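Local coordinates for DUF1780 domain-containing protein (Pseudomonas aeruginosa, PDB 1Y0K) that is of unknown function but probably belongs among the PD-(D/E)XK nucleases, as a putative endonuclease, at residues L9-A14 with N146-V151; I134-L139 with Q167-L172. One frame throughout, in Å; residues are numbered along the deposited sequence.

Interaction 1: residues L9-A14 with N146-V151; sequences LLTRQA and NLKRAV
With CG anti to its backbone N (chi1 -174°), Asn146 sends its carboxamide out toward helix 3-23, and Lys148, set the same way (chi1 -172°), runs out nearly straight until it bends at its last torsion. The two side chains reach different turns of the helix. The amide of Asn146 meets Ala14: ND2 donates to Ala14 O at 2.9 Å in a nearly straight bond (166°), the acceptor lying in the amide plane while the donor comes from above the carbonyl plane of Ala14. The other branch of the same amide, OD1, sits 3.3 Å from Ala14 CB, so the small methyl lets the flat group lie close against the helix. A weaker bond from ND2 to Asn18 OD1, one turn on, uses the same nitrogen.

One turn back, Thr11 has CG2 anti to its backbone N, and this methyl meets the aliphatic part of Lys148, which crosses it obliquely, with CG2 to Lys148 CG at 3.6 Å. The Thr11 hydroxyl is hydrogen-bonded to Leu7 O and also accepts a hydrogen bond from a water, OG1 to water 3.1 Å; that water donates its other proton to Lys148 O at 2.7 Å. Nearer the start of the helix, Leu10 CD1 touches Val151 CG1 at 4.2 Å, the two side chains crossing at about a right angle where strand 150-153 begins.

The helix is thus tied to the loop leading into strand 150-153 through neutral polar groups, one straight amide bond at Ala14 O and one water donating to both Thr11 OG1 and Lys148 O, with methyl and methylene packing between.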
loop_
_atom_site.group_PDB
_atom_site.type_symbol
_atom_site.label_atom_id
_atom_site.label_comp_id
_atom_site.label_asym_id
_atom_site.label_seq_id
_atom_site.Cartn_x
_atom_site.Cartn_y
_atom_site.Cartn_z
ATOM N N LEU A 9 6.608 19.990 6.038
ATOM C CA LEU A 9 5.886 19.836 4.781
ATOM C C LEU A 9 5.347 18.404 4.686
ATOM O O LEU A 9 4.177 18.190 4.389
ATOM C CB LEU A 9 6.820 20.124 3.592
ATOM C CG LEU A 9 6.244 20.273 2.178
ATOM C CD1 LEU A 9 7.345 20.745 1.216
ATOM C CD2 LEU A 9 5.621 18.990 1.667
ATOM N N LEU A 10 6.208 17.425 4.938
ATOM C CA LEU A 10 5.780 16.027 4.845
ATOM C C LEU A 10 4.706 15.669 5.887
ATOM O O LEU A 10 3.811 14.871 5.609
ATOM C CB LEU A 10 6.980 15.085 4.932
ATOM C CG LEU A 10 8.035 15.241 3.835
ATOM C CD1 LEU A 10 9.188 14.289 4.092
ATOM C CD2 LEU A 10 7.431 14.990 2.436
ATOM N N THR A 11 4.785 16.282 7.067
ATOM C CA THR A 11 3.747 16.119 8.091
ATOM C C THR A 11 2.399 16.716 7.664
ATOM O O THR A 11 1.358 16.088 7.858
ATOM C CB THR A 11 4.207 16.678 9.468
ATOM O OG1 THR A 11 5.497 16.148 9.787
ATOM C CG2 THR A 11 3.232 16.284 10.574
ATOM N N ARG A 12 2.409 17.921 7.093
ATOM C CA ARG A 12 1.166 18.535 6.596
ATOM C C ARG A 12 0.551 17.701 5.471
ATOM O O ARG A 12 -0.668 17.526 5.404
ATOM C CB ARG A 12 1.402 19.980 6.141
ATOM C CG ARG A 12 1.757 20.927 7.286
ATOM C CD ARG A 12 1.618 22.405 6.866
ATOM N NE ARG A 12 2.285 22.658 5.593
ATOM C CZ ARG A 12 3.582 22.918 5.457
ATOM N NH1 ARG A 12 4.379 22.986 6.522
ATOM N NH2 ARG A 12 4.078 23.106 4.241
ATOM N N GLN A 13 1.409 17.184 4.593
ATOM C CA GLN A 13 1.004 16.250 3.547
ATOM C C GLN A 13 0.296 15.014 4.136
ATOM O O GLN A 13 -0.779 14.609 3.657
ATOM C CB GLN A 13 2.234 15.833 2.742
ATOM C CG GLN A 13 1.982 14.816 1.632
ATOM C CD GLN A 13 3.158 14.737 0.689
ATOM O OE1 GLN A 13 3.165 15.390 -0.359
ATOM N NE2 GLN A 13 4.175 13.965 1.064
ATOM N N ALA A 14 0.895 14.426 5.170
ATOM C CA ALA A 14 0.300 13.272 5.844
ATOM C C ALA A 14 -1.061 13.633 6.430
ATOM O O ALA A 14 -2.036 12.878 6.300
ATOM C CB ALA A 14 1.234 12.733 6.931
ATOM N N ASN A 146 0.496 5.687 5.885
ATOM C CA ASN A 146 0.553 7.120 6.140
ATOM C C ASN A 146 0.678 7.393 7.635
ATOM O O ASN A 146 -0.285 7.275 8.378
ATOM C CB ASN A 146 -0.677 7.826 5.558
ATOM C CG ASN A 146 -0.581 9.333 5.670
ATOM O OD1 ASN A 146 0.453 9.926 5.343
ATOM N ND2 ASN A 146 -1.648 9.961 6.151
ATOM N N LEU A 147 1.884 7.757 8.052
ATOM C CA LEU A 147 2.198 7.937 9.467
ATOM C C LEU A 147 2.526 9.395 9.701
ATOM O O LEU A 147 3.402 9.934 9.036
ATOM C CB LEU A 147 3.397 7.066 9.864
ATOM C CG LEU A 147 3.347 5.570 9.502
ATOM C CD1 LEU A 147 4.676 4.887 9.799
ATOM C CD2 LEU A 147 2.203 4.850 10.217
ATOM N N LYS A 148 1.827 10.040 10.631
ATOM C CA LYS A 148 2.145 11.430 10.951
ATOM C C LYS A 148 3.452 11.514 11.758
ATOM O O LYS A 148 4.180 12.506 11.662
ATOM C CB LYS A 148 0.983 12.114 11.684
ATOM C CG LYS A 148 1.174 13.624 11.862
ATOM C CD LYS A 148 -0.037 14.317 12.478
ATOM C CE LYS A 148 0.268 15.761 12.869
ATOM N NZ LYS A 148 1.373 15.917 13.867
ATOM N N ARG A 149 3.756 10.461 12.517
ATOM C CA ARG A 149 4.913 10.451 13.423
ATOM C C ARG A 149 6.212 9.957 12.773
ATOM O O ARG A 149 7.291 10.043 13.377
ATOM C CB ARG A 149 4.619 9.611 14.681
ATOM C CG ARG A 149 3.301 9.928 15.400
ATOM C CD ARG A 149 3.305 11.301 16.044
ATOM N NE ARG A 149 2.125 11.487 16.886
ATOM C CZ ARG A 149 1.048 12.192 16.542
ATOM N NH1 ARG A 149 0.990 12.812 15.367
ATOM N NH2 ARG A 149 0.028 12.288 17.387
ATOM N N ALA A 150 6.115 9.437 11.549
ATOM C CA ALA A 150 7.277 8.852 10.895
ATOM C C ALA A 150 7.382 9.169 9.401
ATOM O O ALA A 150 6.383 9.417 8.727
ATOM C CB ALA A 150 7.337 7.332 11.152
ATOM N N VAL A 151 8.613 9.188 8.910
ATOM C CA VAL A 151 8.888 9.323 7.478
ATOM C C VAL A 151 9.873 8.205 7.130
ATOM O O VAL A 151 10.777 7.934 7.911
ATOM C CB VAL A 151 9.478 10.724 7.132
ATOM C CG1 VAL A 151 8.438 11.809 7.341
ATOM C CG2 VAL A 151 10.698 11.033 7.982
HETATM O O HOH W 1 5.117 13.111 9.184
#

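Interaction 2: residues I134-L139 with Q167-L172; sequences IDHGEL and QGWRSL
Carbonyl oxygens do much of the close work here, several of them met by carbon rather than by N-H. His136 O receives the CA-H of Trp169 almost head-on (CA to O 3.4 Å, 161° at the hydrogen), and Gly168 O lies 3.3 Å from Gly137 CA in a more bent CA-H...O contact. Gly168, at positive phi just past a helix, swings its chain round beside the short 3-10 turn 136-138. That turn opens with an Asx turn, Asp135 OD1 accepting from Gly137 N from above the carboxylate plane.

His136 has CG anti to its carbonyl carbon, which brings the imidazole beside the six-membered ring of Trp169, planes at 48°, with CD2 3.6 Å from CZ3. Leu139 CD1 reaches the indole edge near its plane, and at the far end of the indole NE1 donates to Gln167 OE1 on a lone pair at 2.9 Å. Since His136 NE2 is bonded to Ala126 O, both rings are pinned at a nitrogen.

The chain pairing belongs to the mixed sheet: strands 140-146 and 171-175 run side by side and parallel, and just ahead of both strands Leu139 O accepts from Arg170 N at 2.9 Å, in the carbonyl plane though bent at 134°, and weakly from Ser171 N.

Beyond this join Arg170 extends over the turn and bends at its third torsion, one guanidinium face lying over Glu138 O. Its NH1 is 3.6 Å from Glu138 OE1, an attraction of charge alone, while NH2 makes the salt bridge to Asp140, whose other carboxylate oxygen takes Ser171 OG.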
loop_
_atom_site.group_PDB
_atom_site.type_symbol
_atom_site.label_atom_id
_atom_site.label_comp_id
_atom_site.label_asym_id
_atom_site.label_seq_id
_atom_site.Cartn_x
_atom_site.Cartn_y
_atom_site.Cartn_z
ATOM N N ILE A 134 -10.645 -19.140 2.737
ATOM C CA ILE A 134 -10.362 -18.240 1.609
ATOM C C ILE A 134 -8.980 -18.533 1.024
ATOM O O ILE A 134 -8.031 -18.812 1.775
ATOM C CB ILE A 134 -10.498 -16.750 2.043
ATOM C CG1 ILE A 134 -11.976 -16.372 2.109
ATOM C CG2 ILE A 134 -9.745 -15.793 1.068
ATOM C CD1 ILE A 134 -12.308 -15.331 3.105
ATOM N N ASP A 135 -8.864 -18.462 -0.311
ATOM C CA ASP A 135 -7.590 -18.706 -0.984
ATOM C C ASP A 135 -6.750 -17.425 -0.961
ATOM O O ASP A 135 -6.938 -16.530 -1.795
ATOM C CB ASP A 135 -7.792 -19.180 -2.438
ATOM C CG ASP A 135 -6.482 -19.630 -3.113
ATOM O OD1 ASP A 135 -5.387 -19.430 -2.542
ATOM O OD2 ASP A 135 -6.544 -20.184 -4.239
ATOM N N HIS A 136 -5.832 -17.353 -0.000
ATOM C CA HIS A 136 -4.923 -16.205 0.129
ATOM C C HIS A 136 -4.197 -15.949 -1.192
ATOM O O HIS A 136 -3.877 -14.802 -1.528
ATOM C CB HIS A 136 -3.877 -16.447 1.220
ATOM C CG HIS A 136 -4.446 -16.772 2.566
ATOM N ND1 HIS A 136 -5.154 -17.929 2.813
ATOM C CD2 HIS A 136 -4.368 -16.118 3.752
ATOM C CE1 HIS A 136 -5.526 -17.954 4.083
ATOM N NE2 HIS A 136 -5.060 -16.868 4.677
ATOM N N GLY A 137 -3.934 -17.026 -1.931
ATOM C CA GLY A 137 -3.140 -16.964 -3.155
ATOM C C GLY A 137 -3.775 -16.295 -4.361
ATOM O O GLY A 137 -3.137 -16.191 -5.414
ATOM N N GLU A 138 -5.016 -15.835 -4.226
ATOM C CA GLU A 138 -5.672 -15.095 -5.306
ATOM C C GLU A 138 -5.748 -13.600 -4.986
ATOM O O GLU A 138 -6.310 -12.818 -5.761
ATOM C CB GLU A 138 -7.077 -15.655 -5.601
ATOM C CG GLU A 138 -7.058 -17.047 -6.265
ATOM C CD GLU A 138 -6.462 -17.049 -7.675
ATOM O OE1 GLU A 138 -6.630 -16.058 -8.413
ATOM O OE2 GLU A 138 -5.825 -18.058 -8.055
ATOM N N LEU A 139 -5.164 -13.215 -3.852
ATOM C CA LEU A 139 -5.296 -11.847 -3.348
ATOM C C LEU A 139 -4.009 -11.047 -3.501
ATOM O O LEU A 139 -2.921 -11.515 -3.156
ATOM C CB LEU A 139 -5.733 -11.854 -1.872
ATOM C CG LEU A 139 -7.071 -12.534 -1.528
ATOM C CD1 LEU A 139 -7.355 -12.446 -0.026
ATOM C CD2 LEU A 139 -8.236 -11.945 -2.330
ATOM N N GLN A 167 2.427 -16.071 4.604
ATOM C CA GLN A 167 0.966 -15.945 4.785
ATOM C C GLN A 167 0.161 -16.354 3.543
ATOM O O GLN A 167 -1.064 -16.561 3.623
ATOM C CB GLN A 167 0.594 -14.526 5.246
ATOM C CG GLN A 167 1.029 -14.207 6.685
ATOM C CD GLN A 167 0.966 -12.725 7.023
ATOM O OE1 GLN A 167 0.862 -11.868 6.130
ATOM N NE2 GLN A 167 1.031 -12.410 8.325
ATOM N N GLY A 168 0.850 -16.448 2.406
ATOM C CA GLY A 168 0.293 -17.033 1.182
ATOM C C GLY A 168 -0.346 -16.102 0.168
ATOM O O GLY A 168 -0.882 -16.571 -0.841
ATOM N N TRP A 169 -0.292 -14.791 0.408
ATOM C CA TRP A 169 -0.818 -13.807 -0.561
ATOM C C TRP A 169 -0.161 -13.939 -1.933
ATOM O O TRP A 169 1.005 -14.315 -2.036
ATOM C CB TRP A 169 -0.586 -12.363 -0.071
ATOM C CG TRP A 169 -0.812 -12.159 1.380
ATOM C CD1 TRP A 169 0.131 -11.823 2.324
ATOM C CD2 TRP A 169 -2.051 -12.296 2.082
ATOM N NE1 TRP A 169 -0.463 -11.721 3.563
ATOM C CE2 TRP A 169 -1.794 -12.020 3.447
ATOM C CE3 TRP A 169 -3.358 -12.630 1.694
ATOM C CZ2 TRP A 169 -2.794 -12.058 4.416
ATOM C CZ3 TRP A 169 -4.344 -12.670 2.659
ATOM C CH2 TRP A 169 -4.056 -12.386 4.007
ATOM N N ARG A 170 -0.897 -13.586 -2.989
ATOM C CA ARG A 170 -0.318 -13.592 -4.331
ATOM C C ARG A 170 0.738 -12.492 -4.513
ATOM O O ARG A 170 1.751 -12.682 -5.194
ATOM C CB ARG A 170 -1.403 -13.425 -5.389
ATOM C CG ARG A 170 -0.834 -13.607 -6.797
ATOM C CD ARG A 170 -1.912 -13.820 -7.817
ATOM N NE ARG A 170 -2.731 -12.629 -8.024
ATOM C CZ ARG A 170 -3.779 -12.609 -8.837
ATOM N NH1 ARG A 170 -4.117 -13.718 -9.493
ATOM N NH2 ARG A 170 -4.493 -11.503 -8.989
ATOM N N SER A 171 0.482 -11.346 -3.894
ATOM C CA SER A 171 1.378 -10.195 -3.968
ATOM C C SER A 171 1.093 -9.262 -2.795
ATOM O O SER A 171 0.046 -9.359 -2.145
ATOM C CB SER A 171 1.209 -9.452 -5.307
ATOM O OG SER A 171 -0.021 -8.734 -5.364
ATOM N N LEU A 172 2.050 -8.382 -2.514
ATOM C CA LEU A 172 1.886 -7.392 -1.458
ATOM C C LEU A 172 2.606 -6.157 -1.929
ATOM O O LEU A 172 3.766 -6.229 -2.333
ATOM C CB LEU A 172 2.492 -7.880 -0.145
ATOM C CG LEU A 172 2.556 -6.883 1.028
ATOM C CD1 LEU A 172 1.163 -6.386 1.443
ATOM C CD2 LEU A 172 3.261 -7.516 2.204
#

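Strand 140-146 connects the two contacts: residues 134-139 of interaction 2 lead into its start, and the chain continues from it to residues 146-151 of interaction 1. Their centres are 30 Å apart, on opposite sides of the chain's centre, and the nearest atoms stay about 13 Å from one another, so they do not touch. Along the sequence their segments alternate, since 146-151 falls between 134-139 and 167-172. Interaction 1 joins the N-terminal helix to the loop that follows the strand, whereas interaction 2 brings the neighbouring parallel strand 171-175 alongside its beginning. Neither contact can be tied to an active site, as none is established for this protein.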